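Local coordinates for TOXN (Bacillus thuringiensis, PDB 4ATO), which acts as the endoribonuclease toxin of a type III toxin-antitoxin system, cutting RNA within A-rich sequences and assembling with its antitoxin ToxI RNA into a triangular heterohexamer, at residues Phe9-Thr14 with Lys96-Ala101; Arg21-Lys26 with Pro160-Lys165; Arg58-Phe63 with Glu76-Val81. All coordinates share one frame; numbering follows the deposited sequence.

Interaction 1 of 3, residues Phe9-Thr14 with Lys96-Ala101; sequences FHTIST and KEIDIA. With nucleotides of chain B.
Thr11 and Lys96 face each other as an antiparallel hydrogen-bonded pair that joins strand 9-12 to strand 95-97, one of the two edge strands of the sheet within this chain. Thr11 N donates to Lys96 O at 3.0 Å, and Lys96 N returns a bond to Thr11 O. Lys96 O also receives the CA-H of His10, whose CA lies 3.2 Å from it. Two residues further on each segment, Ile98 N donates to Phe9 O at 3.3 Å, approaching from above the carbonyl plane, 50° out of it. Beyond this bond the base of U10 of chain B takes up the next backbone groups. Phe9 N donates to O4 of U10 of chain B over 2.7 Å. The imino N3 of the same base donates to Ile98 O, also over 2.7 Å, and its O2 accepts from Ile100 N. Among the side chains, Ile98 puts CG1 anti to its own carbonyl carbon (chi1 -68°), and CD1 beyond it lies 3.8 Å from Thr11 CG2, the two side chains crossing at about a right angle. Ile100 CD1 meets the edge of the Phe9 ring near its plane, and Tyr118 of helix 108-139 touches both residues. The uracil's two carbonyls and its imino N-H are thus all matched by main-chain groups, consistent with recognition of uracil by the peptide backbone where the two segments diverge.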
loop_
_atom_site.group_PDB
_atom_site.type_symbol
_atom_site.label_atom_id
_atom_site.label_comp_id
_atom_site.label_asym_id
_atom_site.label_seq_id
_atom_site.Cartn_x
_atom_site.Cartn_y
_atom_site.Cartn_z
ATOM N N PHE A 9 -14.997 -14.534 20.272
ATOM C CA PHE A 9 -14.532 -14.793 21.624
ATOM C C PHE A 9 -15.419 -15.843 22.286
ATOM O O PHE A 9 -16.575 -16.005 21.912
ATOM C CB PHE A 9 -14.564 -13.514 22.464
ATOM C CG PHE A 9 -13.564 -12.473 22.043
ATOM C CD1 PHE A 9 -12.209 -12.699 22.172
ATOM C CD2 PHE A 9 -13.983 -11.255 21.551
ATOM C CE1 PHE A 9 -11.289 -11.736 21.794
ATOM C CE2 PHE A 9 -13.066 -10.288 21.172
ATOM C CZ PHE A 9 -11.719 -10.532 21.291
ATOM N N HIS A 10 -14.876 -16.541 23.277
ATOM C CA HIS A 10 -15.646 -17.513 24.046
ATOM C C HIS A 10 -15.155 -17.574 25.479
ATOM O O HIS A 10 -13.989 -17.278 25.758
ATOM C CB HIS A 10 -15.514 -18.912 23.451
ATOM C CG HIS A 10 -16.012 -19.030 22.044
ATOM N ND1 HIS A 10 -15.279 -18.606 20.955
ATOM C CD2 HIS A 10 -17.170 -19.526 21.548
ATOM C CE1 HIS A 10 -15.964 -18.835 19.849
ATOM N NE2 HIS A 10 -17.118 -19.387 20.181
ATOM N N THR A 11 -16.048 -17.963 26.385
ATOM C CA THR A 11 -15.633 -18.432 27.701
ATOM C C THR A 11 -15.770 -19.950 27.714
ATOM O O THR A 11 -16.602 -20.512 27.005
ATOM C CB THR A 11 -16.494 -17.847 28.815
ATOM O OG1 THR A 11 -17.869 -18.140 28.548
ATOM C CG2 THR A 11 -16.302 -16.335 28.900
ATOM N N ILE A 12 -14.942 -20.611 28.510
ATOM C CA ILE A 12 -14.977 -22.060 28.592
ATOM C C ILE A 12 -15.350 -22.487 30.016
ATOM O O ILE A 12 -14.923 -21.860 30.986
ATOM C CB ILE A 12 -13.634 -22.678 28.122
ATOM C CG1 ILE A 12 -13.536 -22.624 26.594
ATOM C CG2 ILE A 12 -13.529 -24.138 28.522
ATOM C CD1 ILE A 12 -13.099 -21.325 26.025
ATOM N N SER A 13 -16.173 -23.527 30.137
ATOM C CA SER A 13 -16.666 -23.944 31.445
ATOM C C SER A 13 -15.503 -24.420 32.303
ATOM O O SER A 13 -14.599 -25.104 31.818
ATOM C CB SER A 13 -17.731 -25.043 31.321
ATOM O OG SER A 13 -17.150 -26.289 30.981
ATOM N N THR A 14 -15.522 -24.039 33.574
ATOM C CA THR A 14 -14.419 -24.363 34.464
ATOM C C THR A 14 -14.349 -25.859 34.715
ATOM O O THR A 14 -13.292 -26.388 35.045
ATOM C CB THR A 14 -14.542 -23.627 35.797
ATOM O OG1 THR A 14 -15.666 -24.140 36.520
ATOM C CG2 THR A 14 -14.741 -22.152 35.547
ATOM N N LYS A 96 -19.208 -21.007 25.641
ATOM C CA LYS A 96 -20.251 -20.032 25.359
ATOM C C LYS A 96 -19.694 -18.853 24.562
ATOM O O LYS A 96 -18.598 -18.369 24.829
ATOM C CB LYS A 96 -20.877 -19.531 26.657
ATOM C CG LYS A 96 -22.023 -18.557 26.438
ATOM C CD LYS A 96 -23.112 -19.166 25.553
ATOM C CE LYS A 96 -24.051 -18.098 25.013
ATOM N NZ LYS A 96 -24.605 -17.257 26.107
ATOM N N GLU A 97 -20.454 -18.405 23.573
ATOM C CA GLU A 97 -20.073 -17.255 22.766
ATOM C C GLU A 97 -20.231 -15.976 23.590
ATOM O O GLU A 97 -21.180 -15.839 24.354
ATOM C CB GLU A 97 -20.944 -17.218 21.510
ATOM C CG GLU A 97 -21.076 -15.861 20.848
ATOM C CD GLU A 97 -20.026 -15.622 19.787
ATOM O OE1 GLU A 97 -18.936 -15.122 20.141
ATOM O OE2 GLU A 97 -20.292 -15.931 18.603
ATOM N N ILE A 98 -19.294 -15.044 23.453
ATOM C CA ILE A 98 -19.394 -13.767 24.160
ATOM C C ILE A 98 -20.057 -12.683 23.313
ATOM O O ILE A 98 -19.610 -12.376 22.207
ATOM C CB ILE A 98 -18.025 -13.258 24.624
ATOM C CG1 ILE A 98 -17.465 -14.166 25.714
ATOM C CG2 ILE A 98 -18.131 -11.833 25.148
ATOM C CD1 ILE A 98 -16.065 -13.808 26.124
ATOM N N ASP A 99 -21.132 -12.115 23.849
ATOM C CA ASP A 99 -21.841 -11.012 23.225
ATOM C C ASP A 99 -21.256 -9.722 23.795
ATOM O O ASP A 99 -21.552 -9.343 24.928
ATOM C CB ASP A 99 -23.332 -11.118 23.562
ATOM C CG ASP A 99 -24.189 -10.067 22.857
ATOM O OD1 ASP A 99 -23.656 -9.082 22.313
ATOM O OD2 ASP A 99 -25.425 -10.227 22.861
ATOM N N ILE A 100 -20.429 -9.047 23.004
ATOM C CA ILE A 100 -19.720 -7.863 23.472
ATOM C C ILE A 100 -20.681 -6.735 23.875
ATOM O O ILE A 100 -20.438 -6.024 24.856
ATOM C CB ILE A 100 -18.666 -7.389 22.422
ATOM C CG1 ILE A 100 -17.593 -8.475 22.239
ATOM C CG2 ILE A 100 -18.062 -6.040 22.816
ATOM C CD1 ILE A 100 -16.439 -8.115 21.314
ATOM N N ALA A 101 -21.779 -6.597 23.137
ATOM C CA ALA A 101 -22.804 -5.598 23.453
ATOM C C ALA A 101 -23.432 -5.882 24.812
ATOM O O ALA A 101 -23.661 -4.971 25.612
ATOM C CB ALA A 101 -23.872 -5.576 22.376
ATOM P P U B 10 -18.168 -7.299 12.009
ATOM O OP1 U B 10 -16.747 -7.681 12.187
ATOM O OP2 U B 10 -19.043 -8.170 11.184
ATOM O "O5'" U B 10 -18.846 -7.047 13.417
ATOM C "C5'" U B 10 -18.979 -8.101 14.360
ATOM C "C4'" U B 10 -19.903 -7.723 15.491
ATOM O "O4'" U B 10 -19.982 -8.834 16.422
ATOM C "C3'" U B 10 -19.459 -6.515 16.316
ATOM O "O3'" U B 10 -20.615 -5.855 16.852
ATOM C "C2'" U B 10 -18.688 -7.171 17.451
ATOM O "O2'" U B 10 -18.569 -6.382 18.609
ATOM C "C1'" U B 10 -19.531 -8.422 17.697
ATOM N N1 U B 10 -18.794 -9.543 18.298
ATOM C C2 U B 10 -19.247 -10.021 19.515
ATOM O O2 U B 10 -20.198 -9.549 20.099
ATOM N N3 U B 10 -18.556 -11.089 20.028
ATOM C C4 U B 10 -17.457 -11.699 19.456
ATOM O O4 U B 10 -16.927 -12.643 20.050
ATOM C C5 U B 10 -17.047 -11.151 18.192
ATOM C C6 U B 10 -17.716 -10.120 17.660
#

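Interaction 2 of 3, residues Arg21-Lys26 with Pro160-Lys165. With nucleotides of chain C.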
loop_
_atom_site.group_PDB
_atom_site.type_symbol
_atom_site.label_atom_id
_atom_site.label_comp_id
_atom_site.label_asym_id
_atom_site.label_seq_id
_atom_site.Cartn_x
_atom_site.Cartn_y
_atom_site.Cartn_z
ATOM N N ARG A 21 -6.937 -29.903 32.712
ATOM C CA ARG A 21 -5.692 -29.706 33.461
ATOM C C ARG A 21 -5.246 -30.966 34.217
ATOM O O ARG A 21 -4.086 -31.078 34.627
ATOM C CB ARG A 21 -5.765 -28.480 34.380
ATOM C CG ARG A 21 -4.399 -28.036 34.930
ATOM C CD ARG A 21 -4.362 -26.562 35.340
ATOM N NE ARG A 21 -5.545 -26.197 36.105
ATOM C CZ ARG A 21 -6.527 -25.437 35.636
ATOM N NH1 ARG A 21 -6.451 -24.947 34.409
ATOM N NH2 ARG A 21 -7.580 -25.163 36.396
ATOM N N GLU A 22 -6.165 -31.916 34.382
ATOM C CA GLU A 22 -5.813 -33.241 34.882
ATOM C C GLU A 22 -4.759 -33.887 33.978
ATOM O O GLU A 22 -3.803 -34.495 34.459
ATOM C CB GLU A 22 -7.048 -34.144 34.948
ATOM C CG GLU A 22 -8.143 -33.663 35.886
ATOM C CD GLU A 22 -9.391 -34.538 35.831
ATOM O OE1 GLU A 22 -9.489 -35.388 34.918
ATOM O OE2 GLU A 22 -10.272 -34.374 36.702
ATOM N N ALA A 23 -4.936 -33.740 32.667
ATOM C CA ALA A 23 -4.043 -34.371 31.699
ATOM C C ALA A 23 -2.806 -33.527 31.388
ATOM O O ALA A 23 -1.762 -34.065 31.023
ATOM C CB ALA A 23 -4.796 -34.699 30.416
ATOM N N ASP A 24 -2.929 -32.210 31.523
ATOM C CA ASP A 24 -1.819 -31.300 31.243
ATOM C C ASP A 24 -1.894 -30.055 32.121
ATOM O O ASP A 24 -2.812 -29.235 31.985
ATOM C CB ASP A 24 -1.808 -30.898 29.764
ATOM C CG ASP A 24 -0.552 -30.126 29.370
ATOM O OD1 ASP A 24 -0.081 -29.274 30.150
ATOM O OD2 ASP A 24 -0.022 -30.380 28.274
ATOM N N SER A 25 -0.900 -29.897 32.989
ATOM C CA SER A 25 -0.891 -28.808 33.962
ATOM C C SER A 25 -0.693 -27.414 33.348
ATOM O O SER A 25 -0.782 -26.409 34.059
ATOM C CB SER A 25 0.168 -29.061 35.041
ATOM O OG SER A 25 1.460 -29.185 34.477
ATOM N N LYS A 26 -0.434 -27.345 32.042
ATOM C CA LYS A 26 -0.225 -26.045 31.393
ATOM C C LYS A 26 -1.518 -25.379 30.926
ATOM O O LYS A 26 -1.489 -24.244 30.439
ATOM C CB LYS A 26 0.754 -26.149 30.218
ATOM C CG LYS A 26 2.177 -26.526 30.593
ATOM C CD LYS A 26 2.946 -26.897 29.341
ATOM C CE LYS A 26 4.063 -27.855 29.630
ATOM N NZ LYS A 26 4.296 -28.744 28.463
ATOM N N PRO A 160 -1.945 -33.429 21.648
ATOM C CA PRO A 160 -2.551 -34.742 21.392
ATOM C C PRO A 160 -3.253 -35.321 22.612
ATOM O O PRO A 160 -4.321 -35.921 22.478
ATOM C CB PRO A 160 -1.346 -35.611 21.021
ATOM C CG PRO A 160 -0.393 -34.661 20.409
ATOM C CD PRO A 160 -0.526 -33.414 21.245
ATOM N N LYS A 161 -2.658 -35.147 23.785
ATOM C CA LYS A 161 -3.277 -35.645 25.003
ATOM C C LYS A 161 -4.627 -34.960 25.236
ATOM O O LYS A 161 -5.614 -35.625 25.552
ATOM C CB LYS A 161 -2.345 -35.465 26.204
ATOM C CG LYS A 161 -2.709 -36.331 27.401
ATOM C CD LYS A 161 -1.610 -36.332 28.461
ATOM C CE LYS A 161 -1.942 -37.283 29.611
ATOM N NZ LYS A 161 -0.943 -37.218 30.719
ATOM N N LEU A 162 -4.676 -33.642 25.052
ATOM C CA LEU A 162 -5.925 -32.900 25.222
ATOM C C LEU A 162 -6.984 -33.306 24.191
ATOM O O LEU A 162 -8.179 -33.278 24.484
ATOM C CB LEU A 162 -5.687 -31.385 25.161
ATOM C CG LEU A 162 -4.802 -30.746 26.243
ATOM C CD1 LEU A 162 -4.850 -29.216 26.155
ATOM C CD2 LEU A 162 -5.186 -31.232 27.634
ATOM N N GLU A 163 -6.553 -33.680 22.986
ATOM C CA GLU A 163 -7.498 -34.125 21.960
ATOM C C GLU A 163 -8.156 -35.445 22.354
ATOM O O GLU A 163 -9.353 -35.649 22.117
ATOM C CB GLU A 163 -6.822 -34.247 20.586
ATOM C CG GLU A 163 -6.649 -32.914 19.883
ATOM C CD GLU A 163 -5.808 -33.013 18.629
ATOM O OE1 GLU A 163 -5.787 -34.102 18.018
ATOM O OE2 GLU A 163 -5.165 -32.003 18.258
ATOM N N GLU A 164 -7.366 -36.337 22.945
ATOM C CA GLU A 164 -7.896 -37.583 23.488
ATOM C C GLU A 164 -8.935 -37.290 24.557
ATOM O O GLU A 164 -9.994 -37.901 24.582
ATOM C CB GLU A 164 -6.785 -38.424 24.109
ATOM C CG GLU A 164 -5.960 -39.224 23.130
ATOM C CD GLU A 164 -5.118 -40.272 23.831
ATOM O OE1 GLU A 164 -5.363 -40.522 25.035
ATOM O OE2 GLU A 164 -4.213 -40.842 23.184
ATOM N N LYS A 165 -8.615 -36.360 25.452
ATOM C CA LYS A 165 -9.540 -35.979 26.505
ATOM C C LYS A 165 -10.831 -35.421 25.919
ATOM O O LYS A 165 -11.921 -35.697 26.426
ATOM C CB LYS A 165 -8.897 -34.972 27.448
ATOM C CG LYS A 165 -7.902 -35.598 28.400
ATOM C CD LYS A 165 -8.302 -35.336 29.842
ATOM C CE LYS A 165 -8.558 -36.625 30.600
ATOM N NZ LYS A 165 -8.681 -36.374 32.073
ATOM P P A C 2 1.772 -15.223 35.088
ATOM O OP1 A C 2 2.499 -13.994 35.469
ATOM O OP2 A C 2 1.351 -15.403 33.672
ATOM O "O5'" A C 2 2.582 -16.502 35.561
ATOM C "C5'" A C 2 3.297 -16.522 36.783
ATOM C "C4'" A C 2 3.961 -17.854 36.974
ATOM O "O4'" A C 2 2.959 -18.896 36.905
ATOM C "C3'" A C 2 4.982 -18.222 35.909
ATOM O "O3'" A C 2 6.271 -17.739 36.219
ATOM C "C2'" A C 2 4.905 -19.744 35.839
ATOM O "O2'" A C 2 5.719 -20.334 36.845
ATOM C "C1'" A C 2 3.448 -20.008 36.196
ATOM N N9 A C 2 2.576 -20.231 35.022
ATOM C C8 A C 2 1.710 -19.317 34.470
ATOM N N7 A C 2 0.987 -19.790 33.484
ATOM C C5 A C 2 1.368 -21.120 33.406
ATOM C C6 A C 2 0.961 -22.167 32.562
ATOM N N6 A C 2 0.037 -22.013 31.628
ATOM N N1 A C 2 1.527 -23.384 32.722
ATOM C C2 A C 2 2.454 -23.516 33.681
ATOM N N3 A C 2 2.920 -22.608 34.536
ATOM C C4 A C 2 2.333 -21.413 34.350
ATOM O "O5'" A C 1 -2.844 -16.180 34.054
ATOM C "C5'" A C 1 -2.695 -15.323 35.178
ATOM C "C4'" A C 1 -1.880 -15.972 36.264
ATOM O "O4'" A C 1 -2.501 -17.219 36.655
ATOM C "C3'" A C 1 -0.462 -16.361 35.886
ATOM O "O3'" A C 1 0.442 -15.272 35.989
ATOM C "C2'" A C 1 -0.153 -17.496 36.856
ATOM O "O2'" A C 1 0.221 -16.975 38.117
ATOM C "C1'" A C 1 -1.515 -18.161 37.006
ATOM N N9 A C 1 -1.680 -19.357 36.155
ATOM C C8 A C 1 -2.617 -19.507 35.159
ATOM N N7 A C 1 -2.596 -20.687 34.585
ATOM C C5 A C 1 -1.592 -21.375 35.255
ATOM C C6 A C 1 -1.089 -22.687 35.115
ATOM N N6 A C 1 -1.536 -23.574 34.215
ATOM N N1 A C 1 -0.090 -23.063 35.938
ATOM C C2 A C 1 0.359 -22.175 36.837
ATOM N N3 A C 1 -0.035 -20.921 37.066
ATOM C C4 A C 1 -1.024 -20.571 36.232
#
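This is a small, mixed apolar and charged contact between the end of helix 14-23, with the turn after it, and helix 159-169 near the end of the modelled chain. Ala23 is its centre: CB points at the second helix and sits between the aliphatic parts of two lysines one helical turn apart. Lys165 CD lies 3.6 Å from Ala23 CB, while Lys161 CE approaches the same methyl at 3.9 Å. Lys161 is extended, with CG anti to its backbone N (chi1 -162°), and its NZ ends 3.3 Å from Ala23 O in a weak hydrogen bond. The chain of Lys165 bends at chi2 and chi3; its NZ forms a salt bridge with Glu22 OE1 at 3.1 Å, the two side chains crossing at about a right angle, and the lysine also makes a cation-pi contact with Tyr19. Deeper in, Leu162 CD2 packs 4.0 Å from Asp24 CB. The carboxylate of Asp24 is shared: OD2 accepts from Asp158 N, and OD1 accepts from Lys26 N at 2.7 Å, closing an Asx turn. Just past Asp24, Ser25 O accepts from N6 of A1 of chain C at 2.9 Å, and Lys26 O accepts from N6 of A2 of chain C. The Asx turn is consistent with a fixed presentation of these two carbonyls to the adenine amino groups.

Interaction 3 of 3, residues Arg58-Phe63 with Glu76-Val81; sequences RNDKNF and EKRIGV. With nucleotides of chain C; nucleotides of chain B.
Asn59 O accepts a hydrogen bond from a water at 2.8 Å, and the same water accepts from Arg78 NH1, lying in the plane of the guanidinium, which also pairs with RNA phosphate. The side chains of Asn59 and Arg78 run alongside each other pointing opposite ways, CB to CB at 3.7 Å. Asn59 sets CG anti to its carbonyl carbon (chi1 -65°), and OD1 beyond it lies 2.9 Å from Gly80 N, a weak hydrogen bond. Asn59 ND2 is close to Arg78 O, but the angle is too poor for a bond; that oxygen instead accepts a nearly straight one from N6 of A33 of chain B (3.0 Å, 173° at the hydrogen). Farther along strand 78-89, Val81 CG1 sits over the centre of one Phe63 face, 3.9 Å from the centroid, while CG2 touches Phe63 CE2. In the loop itself, Lys61 NZ binds OP2 of A2 of chain C at 2.9 Å, and Asn62 O accepts from O2' of U4 of chain C at 2.8 Å. A CH-pi contact, a water bridge and a weak amide bond thus join loop to strand, consistent with an arrangement in which the loop's polar groups bond chain C and the strand's Arg78 O takes the adenine of chain B.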
loop_
_atom_site.group_PDB
_atom_site.type_symbol
_atom_site.label_atom_id
_atom_site.label_comp_id
_atom_site.label_asym_id
_atom_site.label_seq_id
_atom_site.Cartn_x
_atom_site.Cartn_y
_atom_site.Cartn_z
ATOM N N ARG A 58 -1.348 -10.417 31.248
ATOM C CA ARG A 58 0.046 -10.249 31.675
ATOM C C ARG A 58 0.898 -9.721 30.513
ATOM O O ARG A 58 1.775 -10.413 29.998
ATOM C CB ARG A 58 0.622 -11.561 32.234
ATOM C CG ARG A 58 -0.164 -12.193 33.410
ATOM C CD ARG A 58 -0.181 -11.309 34.672
ATOM N NE ARG A 58 -1.203 -10.269 34.586
ATOM C CZ ARG A 58 -1.135 -9.084 35.193
ATOM N NH1 ARG A 58 -0.088 -8.784 35.954
ATOM N NH2 ARG A 58 -2.116 -8.197 35.032
ATOM N N ASN A 59 0.631 -8.483 30.120
ATOM C CA ASN A 59 1.177 -7.887 28.904
ATOM C C ASN A 59 2.689 -7.656 28.858
ATOM O O ASN A 59 3.247 -7.462 27.776
ATOM C CB ASN A 59 0.464 -6.564 28.617
ATOM C CG ASN A 59 -1.007 -6.752 28.306
ATOM O OD1 ASN A 59 -1.393 -7.724 27.662
ATOM N ND2 ASN A 59 -1.834 -5.817 28.758
ATOM N N ASP A 60 3.346 -7.662 30.014
ATOM C CA ASP A 60 4.775 -7.334 30.093
ATOM C C ASP A 60 5.704 -8.535 30.277
ATOM O O ASP A 60 6.910 -8.366 30.442
ATOM C CB ASP A 60 5.033 -6.338 31.226
ATOM C CG ASP A 60 4.218 -5.076 31.084
ATOM O OD1 ASP A 60 4.161 -4.524 29.966
ATOM O OD2 ASP A 60 3.631 -4.637 32.093
ATOM N N LYS A 61 5.163 -9.743 30.256
ATOM C CA LYS A 61 6.023 -10.920 30.389
ATOM C C LYS A 61 6.954 -11.062 29.189
ATOM O O LYS A 61 6.744 -10.439 28.139
ATOM C CB LYS A 61 5.184 -12.191 30.525
ATOM C CG LYS A 61 4.214 -12.155 31.685
ATOM C CD LYS A 61 4.027 -13.549 32.288
ATOM C CE LYS A 61 3.522 -14.562 31.260
ATOM N NZ LYS A 61 3.508 -15.973 31.807
ATOM N N ASN A 62 7.982 -11.889 29.346
ATOM C CA ASN A 62 8.825 -12.278 28.222
ATOM C C ASN A 62 8.109 -13.318 27.361
ATOM O O ASN A 62 8.103 -14.503 27.699
ATOM C CB ASN A 62 10.142 -12.859 28.737
ATOM C CG ASN A 62 10.955 -13.542 27.642
ATOM O OD1 ASN A 62 10.831 -13.225 26.449
ATOM N ND2 ASN A 62 11.790 -14.491 28.044
ATOM N N PHE A 63 7.496 -12.887 26.263
ATOM C CA PHE A 63 6.864 -13.850 25.351
ATOM C C PHE A 63 7.727 -14.091 24.119
ATOM O O PHE A 63 8.280 -13.152 23.555
ATOM C CB PHE A 63 5.494 -13.361 24.882
ATOM C CG PHE A 63 4.491 -13.170 25.986
ATOM C CD1 PHE A 63 3.808 -14.251 26.519
ATOM C CD2 PHE A 63 4.212 -11.902 26.473
ATOM C CE1 PHE A 63 2.881 -14.068 27.520
ATOM C CE2 PHE A 63 3.282 -11.717 27.486
ATOM C CZ PHE A 63 2.617 -12.795 28.003
ATOM N N GLU A 76 -1.885 2.511 21.072
ATOM C CA GLU A 76 -0.707 1.716 21.263
ATOM C C GLU A 76 -0.520 1.119 22.627
ATOM O O GLU A 76 0.542 0.683 22.937
ATOM C CB GLU A 76 0.497 2.558 20.971
ATOM C CG GLU A 76 1.112 2.250 19.657
ATOM C CD GLU A 76 1.165 3.463 18.806
ATOM O OE1 GLU A 76 0.102 3.885 18.368
ATOM O OE2 GLU A 76 2.260 3.993 18.603
ATOM N N LYS A 77 -1.551 1.105 23.436
ATOM C CA LYS A 77 -1.467 0.446 24.711
ATOM C C LYS A 77 -1.595 -1.053 24.552
ATOM O O LYS A 77 -2.253 -1.511 23.661
ATOM C CB LYS A 77 -2.543 0.961 25.631
ATOM C CG LYS A 77 -2.726 2.442 25.524
ATOM C CD LYS A 77 -2.572 3.106 26.859
ATOM C CE LYS A 77 -3.906 3.244 27.545
ATOM N NZ LYS A 77 -3.904 2.544 28.851
ATOM N N ARG A 78 -0.955 -1.805 25.430
ATOM C CA ARG A 78 -1.054 -3.248 25.374
ATOM C C ARG A 78 -2.411 -3.669 25.923
ATOM O O ARG A 78 -2.808 -3.263 27.014
ATOM C CB ARG A 78 0.096 -3.876 26.162
ATOM C CG ARG A 78 1.456 -3.411 25.631
ATOM C CD ARG A 78 2.619 -3.792 26.543
ATOM N NE ARG A 78 3.875 -3.209 26.069
ATOM C CZ ARG A 78 4.667 -3.789 25.171
ATOM N NH1 ARG A 78 4.338 -4.968 24.659
ATOM N NH2 ARG A 78 5.789 -3.198 24.786
ATOM N N ILE A 79 -3.137 -4.464 25.147
ATOM C CA ILE A 79 -4.459 -4.898 25.562
ATOM C C ILE A 79 -4.607 -6.410 25.430
ATOM O O ILE A 79 -5.577 -6.893 24.857
ATOM C CB ILE A 79 -5.581 -4.192 24.757
ATOM C CG1 ILE A 79 -5.300 -4.263 23.252
ATOM C CG2 ILE A 79 -5.728 -2.739 25.169
ATOM C CD1 ILE A 79 -6.495 -3.856 22.399
ATOM N N GLY A 80 -3.652 -7.160 25.966
ATOM C CA GLY A 80 -3.774 -8.610 25.971
ATOM C C GLY A 80 -2.745 -9.307 25.102
ATOM O O GLY A 80 -2.129 -8.707 24.208
ATOM N N VAL A 81 -2.537 -10.586 25.379
ATOM C CA VAL A 81 -1.628 -11.403 24.588
ATOM C C VAL A 81 -2.322 -12.736 24.378
ATOM O O VAL A 81 -2.824 -13.337 25.337
ATOM C CB VAL A 81 -0.273 -11.631 25.328
ATOM C CG1 VAL A 81 0.664 -12.472 24.481
ATOM C CG2 VAL A 81 0.392 -10.302 25.664
ATOM P P U C 4 10.704 -18.460 31.255
ATOM O OP1 U C 4 12.180 -18.450 31.362
ATOM O OP2 U C 4 9.941 -17.310 31.802
ATOM O "O5'" U C 4 10.281 -18.723 29.744
ATOM C "C5'" U C 4 10.993 -19.652 28.944
ATOM C "C4'" U C 4 10.784 -19.390 27.477
ATOM O "O4'" U C 4 9.378 -19.556 27.159
ATOM C "C3'" U C 4 11.165 -17.990 26.996
ATOM O "O3'" U C 4 11.652 -18.087 25.657
ATOM C "C2'" U C 4 9.814 -17.260 27.001
ATOM O "O2'" U C 4 9.740 -16.145 26.135
ATOM C "C1'" U C 4 8.879 -18.373 26.560
ATOM N N1 U C 4 7.475 -18.205 26.980
ATOM C C2 U C 4 6.568 -17.939 25.979
ATOM O O2 U C 4 6.912 -17.786 24.824
ATOM N N3 U C 4 5.260 -17.828 26.383
ATOM C C4 U C 4 4.779 -17.978 27.667
ATOM O O4 U C 4 3.570 -17.856 27.871
ATOM C C5 U C 4 5.778 -18.273 28.653
ATOM C C6 U C 4 7.062 -18.384 28.279
ATOM P P A B 33 -9.709 -3.946 35.329
ATOM O OP1 A B 33 -10.399 -4.046 36.638
ATOM O OP2 A B 33 -8.388 -3.267 35.263
ATOM O "O5'" A B 33 -9.606 -5.373 34.667
ATOM C "C5'" A B 33 -10.736 -5.993 34.076
ATOM C "C4'" A B 33 -10.354 -7.313 33.470
ATOM O "O4'" A B 33 -9.634 -7.067 32.224
ATOM C "C3'" A B 33 -9.432 -8.150 34.333
ATOM O "O3'" A B 33 -9.670 -9.517 34.065
ATOM C "C2'" A B 33 -8.040 -7.768 33.826
ATOM O "O2'" A B 33 -7.052 -8.761 34.011
ATOM C "C1'" A B 33 -8.287 -7.498 32.344
ATOM N N9 A B 33 -7.429 -6.443 31.813
ATOM C C8 A B 33 -7.146 -5.251 32.444
ATOM N N7 A B 33 -6.340 -4.476 31.767
ATOM C C5 A B 33 -6.073 -5.207 30.617
ATOM C C6 A B 33 -5.275 -4.937 29.495
ATOM N N6 A B 33 -4.584 -3.809 29.333
ATOM N N1 A B 33 -5.220 -5.881 28.529
ATOM C C2 A B 33 -5.919 -7.009 28.685
ATOM N N3 A B 33 -6.701 -7.381 29.693
ATOM C C4 A B 33 -6.726 -6.431 30.640
ATOM P P A C 2 1.772 -15.223 35.088
ATOM O OP1 A C 2 2.499 -13.994 35.469
ATOM O OP2 A C 2 1.351 -15.403 33.672
ATOM O "O5'" A C 2 2.582 -16.502 35.561
ATOM C "C5'" A C 2 3.297 -16.522 36.783
ATOM C "C4'" A C 2 3.961 -17.854 36.974
ATOM O "O4'" A C 2 2.959 -18.896 36.905
ATOM C "C3'" A C 2 4.982 -18.222 35.909
ATOM O "O3'" A C 2 6.271 -17.739 36.219
ATOM C "C2'" A C 2 4.905 -19.744 35.839
ATOM O "O2'" A C 2 5.719 -20.334 36.845
ATOM C "C1'" A C 2 3.448 -20.008 36.196
ATOM N N9 A C 2 2.576 -20.231 35.022
ATOM C C8 A C 2 1.710 -19.317 34.470
ATOM N N7 A C 2 0.987 -19.790 33.484
ATOM C C5 A C 2 1.368 -21.120 33.406
ATOM C C6 A C 2 0.961 -22.167 32.562
ATOM N N6 A C 2 0.037 -22.013 31.628
ATOM N N1 A C 2 1.527 -23.384 32.722
ATOM C C2 A C 2 2.454 -23.516 33.681
ATOM N N3 A C 2 2.920 -22.608 34.536
ATOM C C4 A C 2 2.333 -21.413 34.350
HETATM O O HOH W 1 2.354 -7.079 25.203
#

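In the fold
The three contacts differ in depth. Interaction 1 has a buried apolar part (Phe9, Ile98, Ile100), interaction 2 mixes buried Leu162 and Asp24 with exposed Glu22 and Lys161, and interaction 3 sets buried Phe63 and Val81 beside exposed Asp60. Interactions 1 and 3 both reach the antiparallel sheet, the first through strand pairing at one margin, the third through a loop laid against strand 78-89. Interaction 2 joins two helices, across the chain's centre from interaction 3. Strand 9-12 leads into helix 14-23, so the first segments of interactions 1 and 2 follow each other, while their second segments lie far apart. Main-chain bonds dominate interaction 1, lysines interaction 2, and side-chain amide, water and aromatic contacts interaction 3.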